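Local coordinates for protein possible TctC subunit of the Tripartite Tricarboxylate Transport(TTT) Family (Rhodopseudomonas palustris, PDB 6HKE) that binds malate in the periplasm and probably hands this C4-dicarboxylate to a membrane transporter of the tripartite tricarboxylate transport family, at residues F24-G28 with P29-V33; L36-A39 with E40-K43; N195-P198 with A199-G203; V150-A153 with S154-L158; G59-A62 with A63-A67. The protein carries 2 engineered substitutions. All coordinates share one frame; numbering follows the deposited sequence.

Along the chain the order is contact 1, 2, 5, 4, 3. Contact 1 joins the loop after strand 18-22 to the start of helix 29-45, and contact 2 follows on that helix, about 15 Å away between centres; contact 5 lies on helix 61-67. Both helices belong to the lobe built on the parallel strands 49-53, 18-22 and 75-80. Contacts 4 and 3, on helices 150-162 and 193-201, belong with the parallel strands 167-170, 141-144 and 188-192. Contacts 1 and 4, about 18 Å apart between centres, both touch malate, so the ligand is held between the starts of two helices. Phe-24 meets Gly-59 of contact 5, and Pro-29 meets Asn-195 of contact 3. Contact 2 stands farther off, about 30 Å from contact 4 between centres.

Contact 1. Residues F24-G28 with P29-V33; sequences FAKGG and PTDTV. With MLT (D-malate), chain D; LMR ((2S)-2-hydroxybutanedioic acid), chain E.
The carbonyl oxygen of Gly-28 is gripped twice by Thr-32: the backbone N of Thr-32 lies 2.9 Å from Gly-28 O, and Thr-32 OG1 gives a second bond of 2.9 Å to Gly-28 O from above the carbonyl plane. Thr-32 OG1 can return to this oxygen because it sits beside its own backbone N (chi1 -70°). A second clasp closes the type II turn of 25-28 onto the helix: Gly-27 N donates to Asp-31 OD2 at 2.9 Å, almost straight, though it approaches from above the carboxylate plane. The other oxygen of Asp-31 is held by Arg-35 and Asn-53. Inside the loop a water accepts from Asp-31 N and lies 2.9 Å from Ala-25 O. Toward the ligand, where the two malate enantiomers occupy the same place, Thr-30 N donates to O4 of D-malate at 3.1 Å, and Thr-30 OG1 approaches its hydroxyl O3. The Phe-24 ring lies flat against the ligand, with C2 of D-malate over its centre; in the overlapping (S)-malate, C3 lies nearer the rim. Gly-28 is the N-cap of helix 29-45, whose first turn binds one malate carboxylate, a helix-N-terminal anion site of this periplasmic binding protein.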
loop_
_atom_site.group_PDB
_atom_site.type_symbol
_atom_site.label_atom_id
_atom_site.label_comp_id
_atom_site.label_asym_id
_atom_site.label_seq_id
_atom_site.Cartn_x
_atom_site.Cartn_y
_atom_site.Cartn_z
ATOM N N PHE A 24 -2.165 1.406 -9.449
ATOM C CA PHE A 24 -3.348 0.573 -9.133
ATOM C C PHE A 24 -4.650 1.259 -9.537
ATOM O O PHE A 24 -4.708 2.479 -9.727
ATOM C CB PHE A 24 -3.307 0.213 -7.653
ATOM C CG PHE A 24 -2.079 -0.586 -7.320
ATOM C CD1 PHE A 24 -1.974 -1.904 -7.721
ATOM C CD2 PHE A 24 -1.006 -0.005 -6.663
ATOM C CE1 PHE A 24 -0.827 -2.636 -7.448
ATOM C CE2 PHE A 24 0.134 -0.743 -6.385
ATOM C CZ PHE A 24 0.220 -2.056 -6.781
ATOM N N ALA A 25 -5.682 0.443 -9.645
ATOM C CA ALA A 25 -7.033 0.827 -10.115
ATOM C C ALA A 25 -7.605 1.910 -9.200
ATOM O O ALA A 25 -7.309 1.903 -7.963
ATOM C CB ALA A 25 -7.920 -0.388 -10.168
ATOM N N LYS A 26 -8.352 2.824 -9.814
ATOM C CA LYS A 26 -9.115 3.908 -9.142
ATOM C C LYS A 26 -9.960 3.296 -8.010
ATOM O O LYS A 26 -10.411 2.134 -8.136
ATOM C CB LYS A 26 -9.933 4.667 -10.194
ATOM C CG LYS A 26 -10.516 5.983 -9.708
ATOM C CD LYS A 26 -11.359 6.733 -10.735
ATOM C CE LYS A 26 -11.777 8.117 -10.255
ATOM N NZ LYS A 26 -12.691 8.794 -11.213
ATOM N N GLY A 27 -10.126 4.022 -6.904
ATOM C CA GLY A 27 -10.986 3.605 -5.774
ATOM C C GLY A 27 -10.233 2.834 -4.700
ATOM O O GLY A 27 -10.729 2.792 -3.579
ATOM N N GLY A 28 -9.079 2.244 -5.018
ATOM C CA GLY A 28 -8.273 1.478 -4.046
ATOM C C GLY A 28 -7.437 2.379 -3.141
ATOM O O GLY A 28 -7.423 3.594 -3.298
ATOM N N PRO A 29 -6.717 1.802 -2.156
ATOM C CA PRO A 29 -6.027 2.585 -1.132
ATOM C C PRO A 29 -5.015 3.583 -1.698
ATOM O O PRO A 29 -5.026 4.729 -1.259
ATOM C CB PRO A 29 -5.285 1.551 -0.280
ATOM C CG PRO A 29 -5.290 0.273 -1.128
ATOM C CD PRO A 29 -6.547 0.355 -1.967
ATOM N N THR A 30 -4.163 3.143 -2.632
ATOM C CA THR A 30 -3.070 3.985 -3.159
ATOM C C THR A 30 -3.698 5.176 -3.889
ATOM O O THR A 30 -3.312 6.327 -3.610
ATOM C CB THR A 30 -2.089 3.178 -4.010
ATOM O OG1 THR A 30 -1.401 2.225 -3.202
ATOM C CG2 THR A 30 -1.066 4.075 -4.667
ATOM N N ASP A 31 -4.642 4.900 -4.789
ATOM C CA ASP A 31 -5.436 5.924 -5.505
ATOM C C ASP A 31 -6.112 6.894 -4.518
ATOM O O ASP A 31 -6.033 8.106 -4.747
ATOM C CB ASP A 31 -6.471 5.235 -6.386
ATOM C CG ASP A 31 -7.362 6.217 -7.114
ATOM O OD1 ASP A 31 -6.880 6.818 -8.081
ATOM O OD2 ASP A 31 -8.506 6.399 -6.666
ATOM N N THR A 32 -6.732 6.386 -3.451
ATOM C CA THR A 32 -7.525 7.174 -2.468
ATOM C C THR A 32 -6.599 8.168 -1.760
ATOM O O THR A 32 -6.947 9.356 -1.676
ATOM C CB THR A 32 -8.233 6.248 -1.472
ATOM O OG1 THR A 32 -9.264 5.574 -2.197
ATOM C CG2 THR A 32 -8.807 6.976 -0.274
ATOM N N VAL A 33 -5.438 7.686 -1.327
ATOM C CA VAL A 33 -4.388 8.470 -0.624
ATOM C C VAL A 33 -3.859 9.564 -1.557
ATOM O O VAL A 33 -3.800 10.745 -1.126
ATOM C CB VAL A 33 -3.257 7.546 -0.130
ATOM C CG1 VAL A 33 -2.080 8.337 0.404
ATOM C CG2 VAL A 33 -3.759 6.583 0.939
HETATM C C1 MLT D . -1.581 -2.964 -3.176
HETATM O O1 MLT D . -0.341 -2.889 -3.028
HETATM O O2 MLT D . -2.201 -3.990 -2.818
HETATM C C2 MLT D . -2.301 -1.809 -3.835
HETATM O O3 MLT D . -2.029 -0.494 -3.309
HETATM C C3 MLT D . -3.789 -1.922 -3.688
HETATM C C4 MLT D . -4.305 -0.725 -4.445
HETATM O O4 MLT D . -3.868 0.426 -4.170
HETATM O O5 MLT D . -5.130 -0.970 -5.349
HETATM C C1 LMR E . -1.755 -3.172 -3.000
HETATM O O1A LMR E . -0.653 -2.917 -3.511
HETATM O O1B LMR E . -2.029 -4.241 -2.393
HETATM C C2 LMR E . -2.847 -2.096 -3.105
HETATM O O2 LMR E . -2.436 -0.796 -2.696
HETATM C C3 LMR E . -3.407 -1.958 -4.523
HETATM C C4 LMR E . -4.244 -0.691 -4.548
HETATM O O4A LMR E . -5.470 -0.810 -4.726
HETATM O O4B LMR E . -3.673 0.409 -4.344
HETATM O O HOH W 1 -5.561 2.358 -5.711
#

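Contact 2. Residues L36-A39 with E40-K43; sequences LITA and EMAK
Met-41 lays its thioether back over the preceding turn of helix 29-45, where SD meets Ile-37 CG2 at 4.0 Å and Thr-38 CG2 at 4.1 Å. The sulfur touches both methyl groups, which lie toward the same side of it, and the Met-41 side chain runs obliquely across both residues. Its first torsion (chi1 -84°) leads the chain back over the Ile-37 carbonyl, and a bend at the last torsion turns CE away from that turn. Beneath this apolar group the helical bond from Met-41 N to Ile-37 O is sound, at 3.0 Å. The hydroxyl of Thr-38 bonds back along the helix to Ala-34 O.

The side carrying Ala-39, Ala-42 and Lys-43 is looser and more open to solvent. There Ala-42 N makes weak bonds to both Thr-38 O and Ala-39 O. Lys-43 sends its long chain back to Glu-40, and NZ forms a salt bridge of 2.7 Å with Glu-40 OE1 on the syn lone pair of that oxygen; the bent Glu-40 chain brings its carboxylate to meet the ammonium group.

In the beta-alpha-beta unit 18-22, 29-45, 49-53, Thr-38 and Met-41 pack on Ile-49 of strand 49-53, Ile-37 and Met-41 face helix 249-263, and Leu-36 and Glu-40 touch helix 266-274.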
loop_
_atom_site.group_PDB
_atom_site.type_symbol
_atom_site.label_atom_id
_atom_site.label_comp_id
_atom_site.label_asym_id
_atom_site.label_seq_id
_atom_site.Cartn_x
_atom_site.Cartn_y
_atom_site.Cartn_z
ATOM N N LEU A 36 -6.314 12.424 -2.471
ATOM C CA LEU A 36 -6.589 13.239 -1.265
ATOM C C LEU A 36 -5.430 14.215 -1.042
ATOM O O LEU A 36 -5.698 15.411 -0.788
ATOM C CB LEU A 36 -6.780 12.280 -0.088
ATOM C CG LEU A 36 -6.882 12.941 1.278
ATOM C CD1 LEU A 36 -8.038 13.934 1.294
ATOM C CD2 LEU A 36 -7.033 11.885 2.372
ATOM N N ILE A 37 -4.179 13.750 -1.157
ATOM C CA ILE A 37 -3.002 14.610 -0.855
ATOM C C ILE A 37 -2.678 15.528 -2.051
ATOM O O ILE A 37 -2.493 16.760 -1.835
ATOM C CB ILE A 37 -1.808 13.775 -0.363
ATOM C CG1 ILE A 37 -2.125 13.163 1.001
ATOM C CG2 ILE A 37 -0.568 14.634 -0.296
ATOM C CD1 ILE A 37 -1.242 12.027 1.402
ATOM N N THR A 38 -2.649 14.990 -3.268
ATOM C CA THR A 38 -2.235 15.742 -4.482
ATOM C C THR A 38 -3.180 16.919 -4.748
ATOM O O THR A 38 -2.646 17.969 -5.172
ATOM C CB THR A 38 -2.072 14.829 -5.701
ATOM O OG1 THR A 38 -3.321 14.191 -5.990
ATOM C CG2 THR A 38 -0.962 13.823 -5.461
ATOM N N ALA A 39 -4.492 16.786 -4.508
ATOM C CA ALA A 39 -5.448 17.918 -4.671
ATOM C C ALA A 39 -5.019 19.094 -3.781
ATOM O O ALA A 39 -4.970 20.231 -4.294
ATOM C CB ALA A 39 -6.873 17.505 -4.395
ATOM N N GLU A 40 -4.633 18.844 -2.526
ATOM C CA GLU A 40 -4.218 19.936 -1.604
ATOM C C GLU A 40 -2.859 20.480 -2.045
ATOM O O GLU A 40 -2.661 21.688 -1.910
ATOM C CB GLU A 40 -4.228 19.461 -0.152
ATOM C CG GLU A 40 -5.634 19.245 0.403
ATOM C CD GLU A 40 -6.446 20.498 0.713
ATOM O OE1 GLU A 40 -6.196 21.531 0.075
ATOM O OE2 GLU A 40 -7.321 20.448 1.611
ATOM N N MET A 41 -1.988 19.633 -2.609
ATOM C CA MET A 41 -0.615 20.005 -3.050
ATOM C C MET A 41 -0.666 21.154 -4.073
ATOM O O MET A 41 0.243 21.996 -4.047
ATOM C CB MET A 41 0.124 18.806 -3.648
ATOM C CG MET A 41 0.801 17.926 -2.606
ATOM S SD MET A 41 1.424 16.342 -3.280
ATOM C CE MET A 41 2.900 16.886 -4.137
ATOM N N ALA A 42 -1.686 21.211 -4.932
ATOM C CA ALA A 42 -1.818 22.253 -5.975
ATOM C C ALA A 42 -1.727 23.664 -5.361
ATOM O O ALA A 42 -1.213 24.550 -6.042
ATOM C CB ALA A 42 -3.101 22.047 -6.752
ATOM N N LYS A 43 -2.170 23.860 -4.117
ATOM C CA LYS A 43 -2.157 25.178 -3.405
ATOM C C LYS A 43 -0.726 25.677 -3.179
ATOM O O LYS A 43 -0.517 26.896 -3.200
ATOM C CB LYS A 43 -2.892 25.081 -2.070
ATOM C CG LYS A 43 -4.376 24.787 -2.207
ATOM C CD LYS A 43 -5.127 24.872 -0.895
ATOM C CE LYS A 43 -6.573 24.445 -1.032
ATOM N NZ LYS A 43 -7.139 24.008 0.268
#

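Contact 3. Residues N195-P198 with A199-G203; sequences NAVP and ALREG
Ala-196 opens the contact by receiving Leu-200 from the next turn of helix 193-201. Its carbonyl oxygen accepts from Leu-200 N at 3.1 Å, and its methyl CB meets Leu-200 CD1 at 4.3 Å. Leu-200 CG also crowds that carbonyl, 3.3 Å from Ala-196 O, where a chi1 of -67° turns it back toward the preceding turn. Both residues look onto Leu-114 of strand 102-118.

At Val-197 a methyl meets a charged group. CG1 of Val-197 lies over one face of the Arg-201 guanidinium, offset toward the rim, and touches Arg-201 CZ at 3.5 Å. The Arg-201 chain is extended as far as NE, so its aliphatic part passes obliquely across the valine before the flat head settles on that methyl. The backbones of the same two residues are joined as well: Arg-201 N donates to Val-197 O at 2.9 Å. At the other end of the guanidinium, NH2 has a weak bond to Asp-274 O, while Val-197 also packs on Val-218, Val-219 and Leu-275.

Pro-198 has no N-H to give to the turn before it, and the helix is kinked there. Its carbonyl is used only loosely: Glu-202 N makes a weak bond of 3.2 Å to Pro-198 O, and Glu-202 CG leans on the same oxygen. The Glu-202 carboxylate has its main partner in Lys-204, with which it forms a salt bridge.

Beyond this the helix stops. Gly-203 adopts a positive phi (70°) and its N bonds Leu-200 O at 2.8 Å; with two bonds returning into the last turn, this is a Schellman motif that ends helix 193-201.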
loop_
_atom_site.group_PDB
_atom_site.type_symbol
_atom_site.label_atom_id
_atom_site.label_comp_id
_atom_site.label_asym_id
_atom_site.label_seq_id
_atom_site.Cartn_x
_atom_site.Cartn_y
_atom_site.Cartn_z
ATOM N N ASN A 195 -8.539 0.973 2.582
ATOM C CA ASN A 195 -9.466 0.264 1.669
ATOM C C ASN A 195 -10.502 -0.525 2.472
ATOM O O ASN A 195 -11.675 -0.532 2.058
ATOM C CB ASN A 195 -8.745 -0.703 0.741
ATOM C CG ASN A 195 -9.568 -0.990 -0.492
ATOM O OD1 ASN A 195 -10.202 -0.087 -1.038
ATOM N ND2 ASN A 195 -9.551 -2.235 -0.936
ATOM N N ALA A 196 -10.088 -1.184 3.554
ATOM C CA ALA A 196 -10.907 -2.189 4.269
ATOM C C ALA A 196 -12.013 -1.503 5.092
ATOM O O ALA A 196 -13.092 -2.107 5.260
ATOM C CB ALA A 196 -10.020 -3.034 5.141
ATOM N N VAL A 197 -11.766 -0.292 5.599
ATOM C CA VAL A 197 -12.602 0.283 6.689
ATOM C C VAL A 197 -14.028 0.455 6.184
ATOM O O VAL A 197 -14.937 -0.033 6.835
ATOM C CB VAL A 197 -12.018 1.573 7.303
ATOM C CG1 VAL A 197 -13.112 2.505 7.812
ATOM C CG2 VAL A 197 -11.058 1.240 8.432
ATOM N N PRO A 198 -14.276 1.132 5.039
ATOM C CA PRO A 198 -15.643 1.382 4.583
ATOM C C PRO A 198 -16.460 0.091 4.384
ATOM O O PRO A 198 -17.633 0.104 4.688
ATOM C CB PRO A 198 -15.467 2.148 3.259
ATOM C CG PRO A 198 -14.051 2.711 3.325
ATOM C CD PRO A 198 -13.270 1.690 4.120
ATOM N N ALA A 199 -15.841 -0.989 3.907
ATOM C CA ALA A 199 -16.501 -2.300 3.719
ATOM C C ALA A 199 -16.879 -2.909 5.082
ATOM O O ALA A 199 -18.014 -3.444 5.192
ATOM C CB ALA A 199 -15.607 -3.223 2.931
ATOM N N LEU A 200 -15.974 -2.838 6.071
ATOM C CA LEU A 200 -16.197 -3.332 7.461
ATOM C C LEU A 200 -17.345 -2.541 8.097
ATOM O O LEU A 200 -18.236 -3.159 8.696
ATOM C CB LEU A 200 -14.916 -3.182 8.297
ATOM C CG LEU A 200 -13.742 -4.069 7.877
ATOM C CD1 LEU A 200 -12.469 -3.683 8.619
ATOM C CD2 LEU A 200 -14.061 -5.542 8.108
ATOM N N ARG A 201 -17.315 -1.217 7.956
ATOM C CA ARG A 201 -18.325 -0.286 8.526
ATOM C C ARG A 201 -19.711 -0.540 7.910
ATOM O O ARG A 201 -20.699 -0.215 8.576
ATOM C CB ARG A 201 -17.876 1.171 8.352
ATOM C CG ARG A 201 -16.946 1.657 9.456
ATOM C CD ARG A 201 -16.375 3.020 9.111
ATOM N NE ARG A 201 -15.468 3.579 10.113
ATOM C CZ ARG A 201 -14.748 4.698 9.936
ATOM N NH1 ARG A 201 -14.813 5.363 8.789
ATOM N NH2 ARG A 201 -13.960 5.145 10.905
ATOM N N GLU A 202 -19.785 -1.096 6.698
ATOM C CA GLU A 202 -21.068 -1.480 6.045
ATOM C C GLU A 202 -21.360 -2.965 6.308
ATOM O O GLU A 202 -22.412 -3.424 5.870
ATOM C CB GLU A 202 -21.025 -1.164 4.555
ATOM C CG GLU A 202 -20.969 0.320 4.260
ATOM C CD GLU A 202 -20.918 0.666 2.781
ATOM O OE1 GLU A 202 -20.141 0.019 2.042
ATOM O OE2 GLU A 202 -21.664 1.581 2.365
ATOM N N GLY A 203 -20.469 -3.669 7.014
ATOM C CA GLY A 203 -20.578 -5.105 7.336
ATOM C C GLY A 203 -20.405 -6.027 6.130
ATOM O O GLY A 203 -20.811 -7.202 6.243
#

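Contact 4. Residues V150-A153 with S154-L158; sequences VSYA and SCLLL. With LMR ((2S)-2-hydroxybutanedioic acid), chain E; MLT (D-malate), chain D.
The ring of Tyr-152 is met by two side chains of the following turn, both obliquely. Leu-156 CD1 comes to the phenol end, 3.4 Å from Tyr-152 OH and 3.7 Å from Tyr-152 CZ, and the two side chains run across each other. Cys-155 SG makes a sulfur-aromatic contact, 5.3 Å from the centroid of the Tyr-152 ring and 46° off its normal. With CG trans to the backbone N (chi1 177°), the tyrosine leans toward the C-terminal end of the helix, beside these neighbours; Phe-147 and His-144 add further rings around it, His-144 in an edge-to-face pairing.

The backbone between the two segments is continuous alpha helix, with bonds from Ser-154, Cys-155, Leu-156 and Leu-157 to the carbonyls four residues earlier. One of these acceptors is shared. Val-150 O takes the Ser-154 N-H at 2.8 Å and also the Ser-154 hydroxyl, whose OG lies 2.9 Å from Val-150 O and stands above the carbonyl plane. The second bond gives the buried hydroxyl a partner inside the helix, while Val-150 CG1 packs alongside it.

At the front of the helix the N-H groups of two successive residues point to the same ligand carboxylate. Val-150 N donates to O1A of (S)-malate at 3.0 Å. The second oxygen of that carboxylate, O1B, accepts from Ser-151 N at 2.7 Å. The Ser-151 hydroxyl also lies close to O1B, but has further partners in Ser-149 OG and Ala-145 N. The positive end of the helix dipole would be expected to favour the bound anion. A carboxylate held at the N-terminus of a helix in a beta-alpha-beta unit, here 141-144, 150-162 and 167-170, is a recurrent site of periplasmic binding proteins.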
loop_
_atom_site.group_PDB
_atom_site.type_symbol
_atom_site.label_atom_id
_atom_site.label_comp_id
_atom_site.label_asym_id
_atom_site.label_seq_id
_atom_site.Cartn_x
_atom_site.Cartn_y
_atom_site.Cartn_z
ATOM N N VAL A 150 1.190 -4.705 -1.998
ATOM C CA VAL A 150 1.117 -4.909 -0.529
ATOM C C VAL A 150 0.277 -6.159 -0.270
ATOM O O VAL A 150 0.663 -6.946 0.608
ATOM C CB VAL A 150 0.489 -3.689 0.167
ATOM C CG1 VAL A 150 0.208 -3.991 1.623
ATOM C CG2 VAL A 150 1.352 -2.446 0.035
ATOM N N SER A 151 -0.859 -6.276 -0.963
ATOM C CA SER A 151 -1.827 -7.381 -0.790
ATOM C C SER A 151 -1.086 -8.698 -1.017
ATOM O O SER A 151 -1.278 -9.605 -0.199
ATOM C CB SER A 151 -3.047 -7.253 -1.689
ATOM O OG SER A 151 -2.688 -7.011 -3.050
ATOM N N TYR A 152 -0.239 -8.775 -2.046
ATOM C CA TYR A 152 0.531 -10.005 -2.389
ATOM C C TYR A 152 1.590 -10.237 -1.310
ATOM O O TYR A 152 1.630 -11.313 -0.729
ATOM C CB TYR A 152 1.184 -9.941 -3.777
ATOM C CG TYR A 152 2.025 -11.149 -4.100
ATOM C CD1 TYR A 152 1.426 -12.361 -4.420
ATOM C CD2 TYR A 152 3.410 -11.106 -4.031
ATOM C CE1 TYR A 152 2.183 -13.490 -4.692
ATOM C CE2 TYR A 152 4.182 -12.220 -4.309
ATOM C CZ TYR A 152 3.563 -13.414 -4.640
ATOM O OH TYR A 152 4.294 -14.528 -4.902
ATOM N N ALA A 153 2.418 -9.232 -1.045
ATOM C CA ALA A 153 3.521 -9.331 -0.063
ATOM C C ALA A 153 2.944 -9.801 1.275
ATOM O O ALA A 153 3.468 -10.790 1.824
ATOM C CB ALA A 153 4.246 -8.014 0.052
ATOM N N SER A 154 1.884 -9.146 1.762
ATOM C CA SER A 154 1.186 -9.496 3.026
ATOM C C SER A 154 0.617 -10.937 3.011
ATOM O O SER A 154 0.766 -11.623 4.030
ATOM C CB SER A 154 0.130 -8.485 3.323
ATOM O OG SER A 154 0.717 -7.210 3.470
ATOM N N CYS A 155 -0.014 -11.401 1.920
ATOM C CA CYS A 155 -0.649 -12.746 1.847
ATOM C C CYS A 155 0.447 -13.813 1.734
ATOM O O CYS A 155 0.309 -14.888 2.343
ATOM C CB CYS A 155 -1.709 -12.831 0.751
ATOM S SG CYS A 155 -1.126 -13.321 -0.900
ATOM N N LEU A 156 1.537 -13.515 1.041
ATOM C CA LEU A 156 2.693 -14.443 0.983
ATOM C C LEU A 156 3.299 -14.587 2.391
ATOM O O LEU A 156 3.683 -15.719 2.766
ATOM C CB LEU A 156 3.694 -13.916 -0.047
ATOM C CG LEU A 156 4.930 -14.787 -0.247
ATOM C CD1 LEU A 156 5.409 -14.728 -1.688
ATOM C CD2 LEU A 156 6.042 -14.372 0.709
ATOM N N LEU A 157 3.368 -13.500 3.165
ATOM C CA LEU A 157 3.930 -13.555 4.530
ATOM C C LEU A 157 3.023 -14.424 5.400
ATOM O O LEU A 157 3.538 -15.348 6.066
ATOM C CB LEU A 157 4.048 -12.156 5.125
ATOM C CG LEU A 157 4.573 -12.148 6.560
ATOM C CD1 LEU A 157 5.870 -12.946 6.671
ATOM C CD2 LEU A 157 4.777 -10.733 7.055
ATOM N N LEU A 158 1.721 -14.120 5.396
ATOM C CA LEU A 158 0.692 -14.874 6.154
ATOM C C LEU A 158 0.718 -16.357 5.741
ATOM O O LEU A 158 0.862 -17.211 6.628
ATOM C CB LEU A 158 -0.664 -14.212 5.904
ATOM C CG LEU A 158 -1.871 -14.899 6.533
ATOM C CD1 LEU A 158 -1.888 -14.726 8.039
ATOM C CD2 LEU A 158 -3.141 -14.345 5.923
HETATM C C1 LMR E . -1.755 -3.172 -3.000
HETATM O O1A LMR E . -0.653 -2.917 -3.511
HETATM O O1B LMR E . -2.029 -4.241 -2.393
HETATM C C2 LMR E . -2.847 -2.096 -3.105
HETATM O O2 LMR E . -2.436 -0.796 -2.696
HETATM C C3 LMR E . -3.407 -1.958 -4.523
HETATM C C4 LMR E . -4.244 -0.691 -4.548
HETATM O O4A LMR E . -5.470 -0.810 -4.726
HETATM O O4B LMR E . -3.673 0.409 -4.344
HETATM C C1 MLT D . -1.581 -2.964 -3.176
HETATM O O1 MLT D . -0.341 -2.889 -3.028
HETATM O O2 MLT D . -2.201 -3.990 -2.818
HETATM C C2 MLT D . -2.301 -1.809 -3.835
HETATM O O3 MLT D . -2.029 -0.494 -3.309
HETATM C C3 MLT D . -3.789 -1.922 -3.688
HETATM C C4 MLT D . -4.305 -0.725 -4.445
HETATM O O4 MLT D . -3.868 0.426 -4.170
HETATM O O5 MLT D . -5.130 -0.970 -5.349
#

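Contact 5. Residues G59-A62 with A63-A67; sequences GTLA and ATRVA
Thr-64 turns back on Thr-60 with both of its donors: OG1 lies 2.8 Å from Thr-60 O, above the carbonyl plane, and Thr-64 N follows at 3.0 Å from Thr-60 O. With OG1 trans to the carbonyl carbon (chi1 -56°), the hydroxyl is aimed back down the helix. Further helical bonds follow, Arg-65 N to Leu-61 O at 2.9 Å and Val-66 N to Ala-62 O at 2.9 Å. A water accepts from Ala-63 N at 3.0 Å, close to Gly-59 O, in the loop that leads into the helix; the hydroxyl of Thr-60 is bonded there to Ala-57 O.

Gly-59 and Thr-60 lead into helix 61-67, which connects the parallel strands 49-53 and 75-80 of a beta-alpha-beta crossover passing strand 18-22.

Packing contacts divide between the two sides of this helix. On the exposed side the Leu-61 side chain lies loosely over one face of the Arg-65 guanidinium, offset toward its rim, with Leu-61 CD1 4.3 Å from Arg-65 NE. Toward the sheet, Ala-62 and Val-66 both rest on Val-21 and Ile-77. Ala-63 packs on Tyr-96 of a loop and on Phe-102 of strand 102-118.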
loop_
_atom_site.group_PDB
_atom_site.type_symbol
_atom_site.label_atom_id
_atom_site.label_comp_id
_atom_site.label_asym_id
_atom_site.label_seq_id
_atom_site.Cartn_x
_atom_site.Cartn_y
_atom_site.Cartn_z
ATOM N N GLY A 59 1.709 -4.175 -10.697
ATOM C CA GLY A 59 1.815 -2.919 -9.937
ATOM C C GLY A 59 3.155 -2.239 -10.135
ATOM O O GLY A 59 3.371 -1.204 -9.479
ATOM N N THR A 60 4.010 -2.768 -11.026
ATOM C CA THR A 60 5.401 -2.284 -11.226
ATOM C C THR A 60 5.595 -1.565 -12.554
ATOM O O THR A 60 6.619 -0.879 -12.643
ATOM C CB THR A 60 6.421 -3.419 -11.123
ATOM O OG1 THR A 60 6.201 -4.303 -12.219
ATOM C CG2 THR A 60 6.316 -4.144 -9.799
ATOM N N LEU A 61 4.693 -1.724 -13.532
ATOM C CA LEU A 61 4.761 -1.025 -14.838
ATOM C C LEU A 61 4.810 0.490 -14.629
ATOM O O LEU A 61 5.622 1.120 -15.295
ATOM C CB LEU A 61 3.567 -1.387 -15.725
ATOM C CG LEU A 61 3.485 -0.588 -17.031
ATOM C CD1 LEU A 61 4.618 -0.970 -17.968
ATOM C CD2 LEU A 61 2.151 -0.798 -17.718
ATOM N N ALA A 62 3.959 1.062 -13.773
ATOM C CA ALA A 62 3.917 2.520 -13.534
ATOM C C ALA A 62 5.314 2.999 -13.144
ATOM O O ALA A 62 5.791 3.968 -13.758
ATOM C CB ALA A 62 2.928 2.884 -12.469
ATOM N N ALA A 63 5.915 2.345 -12.144
ATOM C CA ALA A 63 7.227 2.700 -11.568
ATOM C C ALA A 63 8.302 2.521 -12.645
ATOM O O ALA A 63 9.247 3.329 -12.691
ATOM C CB ALA A 63 7.507 1.875 -10.334
ATOM N N THR A 64 8.172 1.505 -13.490
ATOM C CA THR A 64 9.121 1.274 -14.609
ATOM C C THR A 64 9.043 2.456 -15.587
ATOM O O THR A 64 10.114 2.977 -15.953
ATOM C CB THR A 64 8.864 -0.074 -15.286
ATOM O OG1 THR A 64 8.939 -1.057 -14.255
ATOM C CG2 THR A 64 9.858 -0.366 -16.386
ATOM N N ARG A 65 7.846 2.877 -16.000
ATOM C CA ARG A 65 7.686 4.010 -16.955
ATOM C C ARG A 65 8.199 5.292 -16.290
ATOM O O ARG A 65 8.886 6.060 -16.967
ATOM C CB ARG A 65 6.245 4.157 -17.465
ATOM C CG ARG A 65 5.916 3.195 -18.603
ATOM C CD ARG A 65 4.750 3.638 -19.486
ATOM N NE ARG A 65 4.290 2.544 -20.342
ATOM C CZ ARG A 65 3.024 2.304 -20.690
ATOM N NH1 ARG A 65 2.739 1.262 -21.459
ATOM N NH2 ARG A 65 2.042 3.078 -20.256
ATOM N N VAL A 66 7.936 5.503 -15.001
ATOM C CA VAL A 66 8.370 6.767 -14.334
ATOM C C VAL A 66 9.883 6.725 -14.050
ATOM O O VAL A 66 10.511 7.780 -14.083
ATOM C CB VAL A 66 7.514 7.090 -13.100
ATOM C CG1 VAL A 66 8.086 8.261 -12.312
ATOM C CG2 VAL A 66 6.087 7.401 -13.527
ATOM N N ALA A 67 10.483 5.556 -13.865
ATOM C CA ALA A 67 11.956 5.417 -13.801
ATOM C C ALA A 67 12.574 6.052 -15.056
ATOM O O ALA A 67 13.669 6.617 -14.946
ATOM C CB ALA A 67 12.330 3.964 -13.664
HETATM O O HOH W 2 4.605 0.812 -9.966
#